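Local coordinates for protein methylthioribose-1-phosphate isomerase (Saccharomyces cerevisiae, PDB 1W2W) that catalyses the interconversion of 5-methylthioribose 1-phosphate and 5-methylthioribulose 1-phosphate in the methionine salvage pathway, this chain being its N-terminal part, at residues L21-L26 with Q49-P54; H36-G41 with N96-F101; M154-A159 with I198-K203. All coordinates share one frame; numbering follows the deposited sequence.

Contact 1: residues L21-L26 with Q49-P54; sequences LDQLLL and QVRGAP. With SO4 (sulfate ion), chain I.
Gln23 and Arg51 meet beside an anion-binding site at the start of helix 53-73, close to Cys181, which is predicted to stabilise the transition state. Arg51 and Gly52, the helix N-cap, hold a sulfate ion that probably came from the crystallisation liquor; in an isomerase of a sugar phosphate, it may mark a place for a phosphate group. Arg51 CG sits between the backbone N and the carbonyl carbon (chi1 35°), and further bends at chi2 and chi3 place CD and NE on a curled chain; the guanidinium edge meets Gln23 OE1 and sulfate O3. NH1 donates to Gln23 OE1 at 3.0 Å, in the carbonyl plane and on a lone pair, although the amide and guanidinium planes stand nearly perpendicular. Gln23 probably helps fix the rotation of the guanidinium from the second shell of the anion. Arg51 NE reaches sulfate O3 at 2.9 Å, while NH2 reaches the same oxygen at a longer 3.3 Å and also donates to Asn182 O. Gly52 N binds sulfate O1 at 2.9 Å, and Arg106 of another chain also grips the ion. The backbone of Gln23 is anchored, with Gln23 N donating to Gln49 O at 2.8 Å. Farther from the sulfate, Asp22 OD1 receives Leu24 N in an Asx turn, and Leu24 CD1 lies against Gln49 CG at 3.8 Å. The other carboxylate oxygen, Asp22 OD2, is met from above the carboxylate plane by Gln49 NE2 at 3.0 Å, in a nearly straight bond (170°).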
ATOM      1  N   LEU A  21      12.489   6.907  21.306  1.00  5.22           N
ATOM      2  CA  LEU A  21      12.499   7.547  19.999  1.00  5.82           C
ATOM      3  C   LEU A  21      11.064   7.789  19.578  1.00  6.07           C
ATOM      4  O   LEU A  21      10.223   6.917  19.747  1.00  7.17           O
ATOM      5  CB  LEU A  21      13.147   6.624  18.972  1.00  5.19           C
ATOM      6  CG  LEU A  21      14.656   6.699  18.772  1.00  5.66           C
ATOM      7  CD1 LEU A  21      15.021   5.760  17.641  1.00  4.14           C
ATOM      8  CD2 LEU A  21      15.096   8.127  18.473  1.00  5.54           C
ATOM      9  N   ASP A  22      10.787   8.954  19.004  1.00  9.81           N
ATOM     10  CA  ASP A  22       9.464   9.178  18.430  1.00 10.42           C
ATOM     11  C   ASP A  22       9.400   8.520  17.050  1.00 11.56           C
ATOM     12  O   ASP A  22       9.894   9.067  16.045  1.00 11.02           O
ATOM     13  CB  ASP A  22       9.187  10.672  18.310  1.00 11.99           C
ATOM     14  CG  ASP A  22       7.755  10.960  17.929  1.00 13.45           C
ATOM     15  OD1 ASP A  22       7.100  10.055  17.353  1.00 15.99           O
ATOM     16  OD2 ASP A  22       7.201  12.055  18.183  1.00 16.04           O
ATOM     17  N   GLN A  23       8.793   7.339  16.990  1.00 10.80           N
ATOM     18  CA  GLN A  23       8.836   6.587  15.742  1.00 11.44           C
ATOM     19  C   GLN A  23       7.921   7.141  14.669  1.00 12.64           C
ATOM     20  O   GLN A  23       7.989   6.704  13.516  1.00 14.51           O
ATOM     21  CB  GLN A  23       8.546   5.114  15.995  1.00 10.50           C
ATOM     22  CG  GLN A  23       9.586   4.464  16.910  1.00 10.02           C
ATOM     23  CD  GLN A  23       9.373   2.973  17.031  1.00 11.08           C
ATOM     24  OE1 GLN A  23       9.186   2.286  16.028  1.00 10.45           O
ATOM     25  NE2 GLN A  23       9.385   2.465  18.262  1.00 12.23           N
ATOM     26  N   LEU A  24       7.069   8.093  15.034  1.00 12.93           N
ATOM     27  CA  LEU A  24       6.257   8.774  14.040  1.00 13.45           C
ATOM     28  C   LEU A  24       7.141   9.621  13.124  1.00 12.67           C
ATOM     29  O   LEU A  24       6.764   9.871  11.985  1.00 14.18           O
ATOM     30  CB  LEU A  24       5.196   9.675  14.693  1.00 13.30           C
ATOM     31  CG  LEU A  24       4.114   9.046  15.579  1.00 15.35           C
ATOM     32  CD1 LEU A  24       3.342  10.180  16.231  1.00 14.93           C
ATOM     33  CD2 LEU A  24       3.165   8.173  14.759  1.00 15.40           C
ATOM     34  N   LEU A  25       8.297  10.057  13.627  1.00 13.06           N
ATOM     35  CA  LEU A  25       9.138  11.048  12.957  1.00 14.73           C
ATOM     36  C   LEU A  25      10.339  10.454  12.206  1.00 13.33           C
ATOM     37  O   LEU A  25      11.018  11.159  11.447  1.00 14.10           O
ATOM     38  CB  LEU A  25       9.606  12.099  13.970  1.00 14.93           C
ATOM     39  CG  LEU A  25       8.476  12.760  14.774  1.00 15.89           C
ATOM     40  CD1 LEU A  25       9.049  13.820  15.712  1.00 18.68           C
ATOM     41  CD2 LEU A  25       7.424  13.367  13.850  1.00 17.59           C
ATOM     42  N   LEU A  26      10.594   9.158  12.410  1.00 13.57           N
ATOM     43  CA  LEU A  26      11.689   8.481  11.723  1.00 13.70           C
ATOM     44  C   LEU A  26      11.340   8.313  10.239  1.00 13.15           C
ATOM     45  O   LEU A  26      10.163   8.349   9.881  1.00 13.75           O
ATOM     46  CB  LEU A  26      11.953   7.114  12.366  1.00 14.18           C
ATOM     47  CG  LEU A  26      12.507   7.088  13.804  1.00 14.33           C
ATOM     48  CD1 LEU A  26      12.415   5.673  14.404  1.00 14.53           C
ATOM     49  CD2 LEU A  26      13.950   7.543  13.819  1.00 15.83           C
ATOM     50  N   GLN A  49       3.968   6.640  19.134  1.00 11.24           N
ATOM     51  CA  GLN A  49       5.319   7.159  19.172  1.00 11.04           C
ATOM     52  C   GLN A  49       6.282   6.047  19.553  1.00 10.79           C
ATOM     53  O   GLN A  49       7.391   6.000  19.038  1.00 11.55           O
ATOM     54  CB  GLN A  49       5.443   8.310  20.164  1.00 12.17           C
ATOM     55  CG  GLN A  49       4.746   9.576  19.705  1.00 13.58           C
ATOM     56  CD  GLN A  49       4.755  10.625  20.789  1.00 14.92           C
ATOM     57  OE1 GLN A  49       4.129  10.433  21.828  1.00 16.83           O
ATOM     58  NE2 GLN A  49       5.469  11.725  20.563  1.00 14.61           N
ATOM     59  N   VAL A  50       5.849   5.158  20.442  1.00 11.21           N
ATOM     60  CA  VAL A  50       6.484   3.850  20.590  1.00 10.84           C
ATOM     61  C   VAL A  50       5.486   2.837  20.048  1.00 11.43           C
ATOM     62  O   VAL A  50       4.291   2.897  20.366  1.00 11.97           O
ATOM     63  CB  VAL A  50       6.752   3.523  22.083  1.00 10.93           C
ATOM     64  CG1 VAL A  50       7.350   2.126  22.226  1.00 10.06           C
ATOM     65  CG2 VAL A  50       7.688   4.552  22.713  1.00 10.99           C
ATOM     66  N   ARG A  51       5.954   1.898  19.229  1.00  9.70           N
ATOM     67  CA  ARG A  51       5.079   0.814  18.809  1.00 10.80           C
ATOM     68  C   ARG A  51       5.916  -0.427  18.555  1.00 10.02           C
ATOM     69  O   ARG A  51       7.136  -0.404  18.748  1.00  8.93           O
ATOM     70  CB  ARG A  51       4.224   1.203  17.593  1.00 10.43           C
ATOM     71  CG  ARG A  51       4.897   2.135  16.568  1.00 10.27           C
ATOM     72  CD  ARG A  51       6.168   1.555  15.954  1.00  8.74           C
ATOM     73  NE  ARG A  51       5.919   0.223  15.403  1.00  9.76           N
ATOM     74  CZ  ARG A  51       6.853  -0.681  15.127  1.00 11.70           C
ATOM     75  NH1 ARG A  51       8.134  -0.413  15.340  1.00 10.18           N
ATOM     76  NH2 ARG A  51       6.497  -1.867  14.630  1.00 10.14           N
ATOM     77  N   GLY A  52       5.276  -1.516  18.158  1.00 10.38           N
ATOM     78  CA  GLY A  52       5.945  -2.803  18.233  1.00 10.76           C
ATOM     79  C   GLY A  52       5.575  -3.505  19.523  1.00 10.65           C
ATOM     80  O   GLY A  52       5.726  -2.945  20.610  1.00 10.73           O
ATOM     81  N   ALA A  53       5.083  -4.735  19.416  1.00  9.75           N
ATOM     82  CA  ALA A  53       4.460  -5.359  20.587  1.00 12.07           C
ATOM     83  C   ALA A  53       5.343  -5.388  21.846  1.00 11.18           C
ATOM     84  O   ALA A  53       4.904  -4.947  22.918  1.00 11.45           O
ATOM     85  CB  ALA A  53       3.933  -6.757  20.261  1.00 11.48           C
ATOM     86  N   PRO A  54       6.564  -5.916  21.751  1.00 10.13           N
ATOM     87  CA  PRO A  54       7.436  -5.931  22.927  1.00 10.83           C
ATOM     88  C   PRO A  54       7.866  -4.545  23.377  1.00 10.31           C
ATOM     89  O   PRO A  54       7.903  -4.319  24.587  1.00 10.12           O
ATOM     90  CB  PRO A  54       8.631  -6.791  22.487  1.00 10.78           C
ATOM     91  CG  PRO A  54       8.092  -7.576  21.283  1.00 11.97           C
ATOM     92  CD  PRO A  54       7.199  -6.569  20.588  1.00 10.30           C
TER
HETATM   93  S   SO4 I1212       2.441  -1.854  15.679  1.00 12.07           S
HETATM   94  O1  SO4 I1212       2.620  -1.688  17.125  1.00 11.67           O
HETATM   95  O2  SO4 I1212       1.074  -1.456  15.338  1.00 14.99           O
HETATM   96  O3  SO4 I1212       3.363  -0.987  14.970  1.00 12.20           O
HETATM   97  O4  SO4 I1212       2.638  -3.257  15.337  1.00 16.75           O

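Contact 2: residues H36-G41 with N96-F101; sequences HTIDDG and NKRLDF
Asp39 and Arg98 are brought together by two turns of their side chains: Asp39 CG lies anti to its carbonyl carbon, beside the backbone N (chi1 -63°), and the Arg98 chain bends at chi3 (72°). The two side chains then cross at about a right angle, and Arg98 NH2 forms a salt bridge with Asp39 OD2 at 2.8 Å. The carboxylate oxygen lies near the guanidinium plane, at its edge, yet the N-H comes down on OD2 from well above the carboxylate plane. The other oxygen, Asp39 OD1, lies 3.6 Å from CE2 of Phe101, whose ring stacks with Tyr42. Arg98 has a second acidic partner, because its NE is salt-bridged to Glu67 of helix 53-73, so its charge is probably shared between two carboxylates. Asp39 stands in the first turn of helix 38-46, and the start of that helix carries a capping box. Thr37, the N-cap, accepts a weak bond from Asp40 N at OG1, while Asp40 OD2 returns the link to Thr37 N at 3.2 Å. The same OD2 takes His36 N at 2.8 Å, so one oxygen gathers two backbone N-H groups, and Glu67 also receives Ile38 N. Beside the salt bridge, Ile38 packs on Arg98 from the first turn of the helix. Its CG2 lies against the backbone, 3.6 Å from Arg98 O, its CD1 lies 4.0 Å from Arg98 CB, and Leu95 and Leu102 of helix 88-103 also touch the isoleucine.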
ATOM      1  N   HIS A  36       8.366   9.907  32.289  1.00 16.09           N
ATOM      2  CA  HIS A  36       8.427  10.166  33.729  1.00 16.53           C
ATOM      3  C   HIS A  36       7.306   9.474  34.495  1.00 16.13           C
ATOM      4  O   HIS A  36       7.488   9.056  35.645  1.00 16.35           O
ATOM      5  CB  HIS A  36       8.419  11.678  33.998  1.00 16.94           C
ATOM      6  CG  HIS A  36       9.609  12.391  33.428  1.00 18.96           C
ATOM      7  ND1 HIS A  36      10.892  12.167  33.875  1.00 20.21           N
ATOM      8  CD2 HIS A  36       9.709  13.316  32.444  1.00 20.02           C
ATOM      9  CE1 HIS A  36      11.734  12.923  33.191  1.00 22.34           C
ATOM     10  NE2 HIS A  36      11.042  13.627  32.316  1.00 20.40           N
ATOM     11  N   THR A  37       6.141   9.364  33.869  1.00 16.07           N
ATOM     12  CA  THR A  37       4.968   8.830  34.551  1.00 16.08           C
ATOM     13  C   THR A  37       4.191   7.877  33.672  1.00 16.04           C
ATOM     14  O   THR A  37       4.494   7.718  32.478  1.00 16.49           O
ATOM     15  CB  THR A  37       4.016   9.963  34.946  1.00 16.81           C
ATOM     16  OG1 THR A  37       3.385  10.477  33.760  1.00 18.04           O
ATOM     17  CG2 THR A  37       4.801  11.140  35.522  1.00 15.32           C
ATOM     18  N   ILE A  38       3.174   7.264  34.268  1.00 14.59           N
ATOM     19  CA  ILE A  38       2.319   6.354  33.519  1.00 15.52           C
ATOM     20  C   ILE A  38       1.548   7.115  32.447  1.00 15.05           C
ATOM     21  O   ILE A  38       1.200   6.556  31.400  1.00 15.48           O
ATOM     22  CB  ILE A  38       1.413   5.558  34.472  1.00 14.23           C
ATOM     23  CG1 ILE A  38       2.290   4.572  35.262  1.00 14.88           C
ATOM     24  CG2 ILE A  38       0.362   4.765  33.693  1.00 15.15           C
ATOM     25  CD1 ILE A  38       1.583   3.889  36.432  1.00 15.50           C
ATOM     26  N   ASP A  39       1.300   8.403  32.674  1.00 16.15           N
ATOM     27  CA  ASP A  39       0.633   9.181  31.630  1.00 15.07           C
ATOM     28  C   ASP A  39       1.505   9.266  30.388  1.00 16.00           C
ATOM     29  O   ASP A  39       0.977   9.286  29.279  1.00 14.87           O
ATOM     30  CB  ASP A  39       0.273  10.600  32.083  1.00 17.41           C
ATOM     31  CG  ASP A  39      -0.708  10.607  33.221  1.00 19.30           C
ATOM     32  OD1 ASP A  39      -1.859  10.168  33.012  1.00 22.99           O
ATOM     33  OD2 ASP A  39      -0.405  11.018  34.356  1.00 23.07           O
ATOM     34  N   ASP A  40       2.824   9.331  30.575  1.00 14.17           N
ATOM     35  CA  ASP A  40       3.749   9.422  29.446  1.00 15.19           C
ATOM     36  C   ASP A  40       3.771   8.095  28.692  1.00 14.63           C
ATOM     37  O   ASP A  40       3.745   8.072  27.464  1.00 13.84           O
ATOM     38  CB  ASP A  40       5.161   9.748  29.923  1.00 14.91           C
ATOM     39  CG  ASP A  40       5.261  11.125  30.556  1.00 18.48           C
ATOM     40  OD1 ASP A  40       4.446  12.017  30.206  1.00 17.92           O
ATOM     41  OD2 ASP A  40       6.129  11.397  31.412  1.00 18.34           O
ATOM     42  N   GLY A  41       3.827   7.003  29.445  1.00 14.17           N
ATOM     43  CA  GLY A  41       3.769   5.669  28.878  1.00 14.32           C
ATOM     44  C   GLY A  41       2.502   5.493  28.064  1.00 15.42           C
ATOM     45  O   GLY A  41       2.547   5.048  26.916  1.00 14.39           O
ATOM     46  N   ASN A  96      -3.095   0.602  40.976  1.00 19.39           N
ATOM     47  CA  ASN A  96      -3.829  -0.382  40.187  1.00 19.59           C
ATOM     48  C   ASN A  96      -4.740   0.256  39.155  1.00 19.81           C
ATOM     49  O   ASN A  96      -4.851  -0.228  38.030  1.00 20.09           O
ATOM     50  CB  ASN A  96      -4.594  -1.369  41.072  1.00 20.30           C
ATOM     51  CG  ASN A  96      -3.700  -2.472  41.597  1.00 21.66           C
ATOM     52  OD1 ASN A  96      -2.909  -3.054  40.845  1.00 23.92           O
ATOM     53  ND2 ASN A  96      -3.807  -2.760  42.888  1.00 20.93           N
ATOM     54  N   LYS A  97      -5.376   1.357  39.532  1.00 19.52           N
ATOM     55  CA  LYS A  97      -6.225   2.099  38.606  1.00 20.25           C
ATOM     56  C   LYS A  97      -5.387   2.634  37.443  1.00 19.57           C
ATOM     57  O   LYS A  97      -5.805   2.587  36.285  1.00 19.51           O
ATOM     58  CB  LYS A  97      -6.922   3.239  39.351  1.00 21.33           C
ATOM     59  CG  LYS A  97      -7.871   4.094  38.518  1.00 23.52           C
ATOM     60  CD  LYS A  97      -8.701   4.995  39.443  1.00 29.91           C
ATOM     61  CE  LYS A  97      -8.126   6.399  39.547  1.00 31.98           C
ATOM     62  NZ  LYS A  97      -8.937   7.342  38.714  1.00 35.70           N
ATOM     63  N   ARG A  98      -4.197   3.131  37.753  1.00 18.66           N
ATOM     64  CA  ARG A  98      -3.329   3.677  36.717  1.00 17.93           C
ATOM     65  C   ARG A  98      -2.734   2.581  35.823  1.00 17.69           C
ATOM     66  O   ARG A  98      -2.512   2.806  34.627  1.00 15.96           O
ATOM     67  CB  ARG A  98      -2.266   4.594  37.330  1.00 18.72           C
ATOM     68  CG  ARG A  98      -2.881   5.928  37.742  1.00 19.77           C
ATOM     69  CD  ARG A  98      -1.962   6.824  38.524  1.00 21.25           C
ATOM     70  NE  ARG A  98      -0.911   7.404  37.686  1.00 19.37           N
ATOM     71  CZ  ARG A  98      -1.117   8.306  36.741  1.00 18.67           C
ATOM     72  NH1 ARG A  98      -2.343   8.751  36.487  1.00 21.52           N
ATOM     73  NH2 ARG A  98      -0.089   8.775  36.053  1.00 19.25           N
ATOM     74  N   LEU A  99      -2.506   1.398  36.391  1.00 16.78           N
ATOM     75  CA  LEU A  99      -2.165   0.223  35.579  1.00 16.24           C
ATOM     76  C   LEU A  99      -3.274  -0.190  34.616  1.00 17.19           C
ATOM     77  O   LEU A  99      -3.008  -0.538  33.463  1.00 15.69           O
ATOM     78  CB  LEU A  99      -1.713  -0.953  36.453  1.00 15.86           C
ATOM     79  CG  LEU A  99      -0.461  -0.743  37.305  1.00 14.62           C
ATOM     80  CD1 LEU A  99      -0.299  -1.910  38.281  1.00 14.91           C
ATOM     81  CD2 LEU A  99       0.780  -0.608  36.410  1.00 16.19           C
ATOM     82  N   ASP A 100      -4.519  -0.151  35.075  1.00 16.55           N
ATOM     83  CA  ASP A 100      -5.659  -0.355  34.184  1.00 17.09           C
ATOM     84  C   ASP A 100      -5.772   0.704  33.084  1.00 15.66           C
ATOM     85  O   ASP A 100      -6.107   0.386  31.944  1.00 14.78           O
ATOM     86  CB  ASP A 100      -6.974  -0.475  34.977  1.00 17.01           C
ATOM     87  CG  ASP A 100      -6.978  -1.661  35.940  1.00 21.09           C
ATOM     88  OD1 ASP A 100      -6.124  -2.567  35.808  1.00 22.42           O
ATOM     89  OD2 ASP A 100      -7.806  -1.770  36.874  1.00 21.43           O
ATOM     90  N   PHE A 101      -5.490   1.962  33.423  1.00 14.34           N
ATOM     91  CA  PHE A 101      -5.458   3.040  32.432  1.00 15.41           C
ATOM     92  C   PHE A 101      -4.407   2.716  31.364  1.00 14.88           C
ATOM     93  O   PHE A 101      -4.693   2.744  30.155  1.00 14.35           O
ATOM     94  CB  PHE A 101      -5.151   4.363  33.145  1.00 15.16           C
ATOM     95  CG  PHE A 101      -4.933   5.532  32.227  1.00 17.20           C
ATOM     96  CD1 PHE A 101      -5.905   5.910  31.311  1.00 19.18           C
ATOM     97  CD2 PHE A 101      -3.749   6.250  32.287  1.00 17.91           C
ATOM     98  CE1 PHE A 101      -5.700   6.990  30.468  1.00 21.73           C
ATOM     99  CE2 PHE A 101      -3.539   7.335  31.447  1.00 20.93           C
ATOM    100  CZ  PHE A 101      -4.517   7.705  30.539  1.00 20.36           C
TER

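Contact 3: residues M154-A159 with I198-K203; sequences MGDNGA and IRSLWK
Ser200 and Ala159 face each other where helix 129-168 crosses helix 194-210; the axes of the two short segments pass 7.9 Å apart at an angle of 63°. Ser200 CB rests 3.6 Å from Ala159 CB, and the small side chains let the backbones come near. Gly155 does the same one turn earlier: a CB on it would clash with Ser200 OG, which lies only 3.2 Å from Gly155 C. With Ser200 OG anti to its carbonyl carbon, beside the backbone N (chi1 -67°), the hydroxyl turns to the first helix and donates to Asp156 OD1 at 2.8 Å. It meets that oxygen on the anti side, tilted from the carboxylate plane. Asp156 CB leaves its helix pointing away from the partner, but the carboxylate swings back to make this bond. The hydroxyl is also hydrogen-bonded to Tyr191 OH. Beyond the serine, Leu201 CD2 lies against Ala159 CA and CB, 3.7 Å from each, and the leucine also touches Leu162 and Ile163. An alanine in place of Ser200 would lack OG and would probably leave Asp156 OD1 and Tyr191 OH without this partner. One hydroxyl, bonded to both Asp156 and Tyr191, therefore ties the two helices to the loop before helix 194-210, beside an apolar patch of alanine and leucine.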
HETATM    1  N   MSE A 154      15.769 -16.740  19.089  1.00 12.14           N
HETATM    2  CA  MSE A 154      14.749 -17.058  18.089  1.00 11.46           C
HETATM    3  C   MSE A 154      15.247 -16.729  16.683  1.00 11.43           C
HETATM    4  O   MSE A 154      14.900 -17.396  15.698  1.00 11.53           O
HETATM    5  CB  MSE A 154      13.409 -16.369  18.401  1.00 12.44           C
HETATM    6  CG  MSE A 154      13.229 -14.938  17.943  1.00 13.12           C
HETATM    7 SE   MSE A 154      11.429 -14.406  18.527  1.00 17.35          SE
HETATM    8  CE  MSE A 154      11.795 -13.903  20.416  1.00 14.73           C
ATOM      9  N   GLY A 155      16.059 -15.685  16.588  1.00 10.05           N
ATOM     10  CA  GLY A 155      16.642 -15.324  15.307  1.00 10.62           C
ATOM     11  C   GLY A 155      17.475 -16.484  14.797  1.00 10.84           C
ATOM     12  O   GLY A 155      17.328 -16.917  13.656  1.00 10.21           O
ATOM     13  N   ASP A 156      18.363 -16.992  15.652  1.00 11.43           N
ATOM     14  CA  ASP A 156      19.194 -18.135  15.279  1.00 12.80           C
ATOM     15  C   ASP A 156      18.380 -19.414  15.047  1.00 13.32           C
ATOM     16  O   ASP A 156      18.664 -20.175  14.120  1.00 14.48           O
ATOM     17  CB  ASP A 156      20.246 -18.393  16.358  1.00 14.75           C
ATOM     18  CG  ASP A 156      21.314 -17.326  16.401  1.00 17.90           C
ATOM     19  OD1 ASP A 156      21.373 -16.463  15.485  1.00 17.96           O
ATOM     20  OD2 ASP A 156      22.152 -17.286  17.328  1.00 19.44           O
ATOM     21  N   ASN A 157      17.362 -19.652  15.868  1.00 12.10           N
ATOM     22  CA  ASN A 157      16.475 -20.797  15.643  1.00 12.41           C
ATOM     23  C   ASN A 157      15.809 -20.763  14.276  1.00 12.75           C
ATOM     24  O   ASN A 157      15.769 -21.767  13.561  1.00 12.41           O
ATOM     25  CB  ASN A 157      15.367 -20.856  16.693  1.00 12.99           C
ATOM     26  CG  ASN A 157      15.863 -21.287  18.057  1.00 14.53           C
ATOM     27  OD1 ASN A 157      16.968 -21.831  18.207  1.00 13.75           O
ATOM     28  ND2 ASN A 157      15.035 -21.043  19.071  1.00 15.25           N
ATOM     29  N   GLY A 158      15.272 -19.598  13.925  1.00 12.61           N
ATOM     30  CA  GLY A 158      14.607 -19.434  12.649  1.00 11.40           C
ATOM     31  C   GLY A 158      15.569 -19.533  11.476  1.00 11.80           C
ATOM     32  O   GLY A 158      15.243 -20.162  10.477  1.00 11.84           O
ATOM     33  N   ALA A 159      16.736 -18.909  11.580  1.00 11.53           N
ATOM     34  CA  ALA A 159      17.731 -18.992  10.501  1.00 12.22           C
ATOM     35  C   ALA A 159      18.128 -20.448  10.229  1.00 13.21           C
ATOM     36  O   ALA A 159      18.130 -20.914   9.081  1.00 13.20           O
ATOM     37  CB  ALA A 159      18.973 -18.159  10.842  1.00 11.74           C
ATOM     38  N   ILE A 198      16.081 -12.530  10.086  1.00  9.91           N
ATOM     39  CA  ILE A 198      16.729 -11.988   8.899  1.00  9.73           C
ATOM     40  C   ILE A 198      18.173 -11.574   9.217  1.00 10.35           C
ATOM     41  O   ILE A 198      19.100 -11.834   8.429  1.00 10.92           O
ATOM     42  CB  ILE A 198      15.861 -10.841   8.341  1.00  9.29           C
ATOM     43  CG1 ILE A 198      14.639 -11.444   7.627  1.00 10.13           C
ATOM     44  CG2 ILE A 198      16.660  -9.918   7.410  1.00 12.52           C
ATOM     45  CD1 ILE A 198      13.483 -10.440   7.506  1.00  9.67           C
ATOM     46  N   ARG A 199      18.376 -10.965  10.382  1.00 10.51           N
ATOM     47  CA  ARG A 199      19.729 -10.615  10.794  1.00 10.68           C
ATOM     48  C   ARG A 199      20.620 -11.834  10.966  1.00 12.44           C
ATOM     49  O   ARG A 199      21.794 -11.803  10.577  1.00 13.07           O
ATOM     50  CB  ARG A 199      19.720  -9.766  12.065  1.00 11.80           C
ATOM     51  CG  ARG A 199      19.326  -8.331  11.791  1.00 11.37           C
ATOM     52  CD  ARG A 199      19.052  -7.516  13.052  1.00 13.55           C
ATOM     53  NE  ARG A 199      19.097  -6.086  12.740  1.00 13.09           N
ATOM     54  CZ  ARG A 199      18.342  -5.164  13.325  1.00 13.03           C
ATOM     55  NH1 ARG A 199      17.473  -5.515  14.269  1.00 11.88           N
ATOM     56  NH2 ARG A 199      18.468  -3.889  12.973  1.00 12.67           N
ATOM     57  N   SER A 200      20.076 -12.896  11.554  1.00 12.46           N
ATOM     58  CA  SER A 200      20.823 -14.147  11.701  1.00 12.66           C
ATOM     59  C   SER A 200      21.151 -14.779  10.356  1.00 13.07           C
ATOM     60  O   SER A 200      22.278 -15.255  10.134  1.00 12.13           O
ATOM     61  CB  SER A 200      20.062 -15.142  12.576  1.00 11.08           C
ATOM     62  OG  SER A 200      19.988 -14.658  13.910  1.00 14.30           O
ATOM     63  N   LEU A 201      20.172 -14.769   9.455  1.00 11.96           N
ATOM     64  CA  LEU A 201      20.408 -15.232   8.093  1.00 13.03           C
ATOM     65  C   LEU A 201      21.504 -14.418   7.399  1.00 11.72           C
ATOM     66  O   LEU A 201      22.331 -14.962   6.654  1.00 12.50           O
ATOM     67  CB  LEU A 201      19.104 -15.218   7.293  1.00 11.58           C
ATOM     68  CG  LEU A 201      18.131 -16.367   7.603  1.00 11.63           C
ATOM     69  CD1 LEU A 201      16.791 -16.103   6.906  1.00 11.68           C
ATOM     70  CD2 LEU A 201      18.709 -17.721   7.134  1.00 12.02           C
ATOM     71  N   TRP A 202      21.527 -13.112   7.641  1.00 12.30           N
ATOM     72  CA  TRP A 202      22.540 -12.271   7.013  1.00 12.51           C
ATOM     73  C   TRP A 202      23.934 -12.604   7.535  1.00 13.84           C
ATOM     74  O   TRP A 202      24.893 -12.644   6.773  1.00 13.10           O
ATOM     75  CB  TRP A 202      22.221 -10.781   7.161  1.00 12.96           C
ATOM     76  CG  TRP A 202      23.209  -9.907   6.424  1.00 12.52           C
ATOM     77  CD1 TRP A 202      23.961  -8.901   6.952  1.00 13.45           C
ATOM     78  CD2 TRP A 202      23.552  -9.971   5.031  1.00 12.49           C
ATOM     79  NE1 TRP A 202      24.744  -8.329   5.979  1.00 12.88           N
ATOM     80  CE2 TRP A 202      24.515  -8.969   4.791  1.00 13.34           C
ATOM     81  CE3 TRP A 202      23.142 -10.773   3.964  1.00 13.39           C
ATOM     82  CZ2 TRP A 202      25.073  -8.755   3.531  1.00 14.66           C
ATOM     83  CZ3 TRP A 202      23.699 -10.565   2.709  1.00 13.57           C
ATOM     84  CH2 TRP A 202      24.655  -9.566   2.505  1.00 15.40           C
ATOM     85  N   LYS A 203      24.039 -12.855   8.835  1.00 14.84           N
ATOM     86  CA  LYS A 203      25.312 -13.276   9.410  1.00 16.77           C
ATOM     87  C   LYS A 203      25.831 -14.571   8.774  1.00 16.58           C
ATOM     88  O   LYS A 203      27.008 -14.681   8.422  1.00 18.19           O
ATOM     89  CB  LYS A 203      25.177 -13.467  10.915  1.00 16.55           C
ATOM     90  CG  LYS A 203      26.506 -13.781  11.588  1.00 20.34           C
ATOM     91  CD  LYS A 203      26.388 -13.846  13.098  1.00 23.94           C
ATOM     92  CE  LYS A 203      27.753 -14.125  13.722  1.00 26.76           C
ATOM     93  NZ  LYS A 203      27.624 -14.356  15.195  1.00 28.85           N
TER

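Contacts 1 and 3 are buried, whereas contact 2 is only partly buried; none is purely surface. Contacts 1 and 2 interlock along the chain and share neighbouring elements: helix 53-73 begins at the sulfate site of contact 1 and supplies Glu67 to contact 2. Contact 3 lies apart, about 23 Å from contact 1 and 36 Å from contact 2 between centres, on the opposite side of the chain's centre from contact 2. The chemistry follows position. Loops in contact 1 use amides, a carboxylate and a guanidinium, the last beside an anion; a helix start against the side of another helix in contact 2 uses paired charges; helix against helix in contact 3 relies on small residues, a leucine and one hydroxyl.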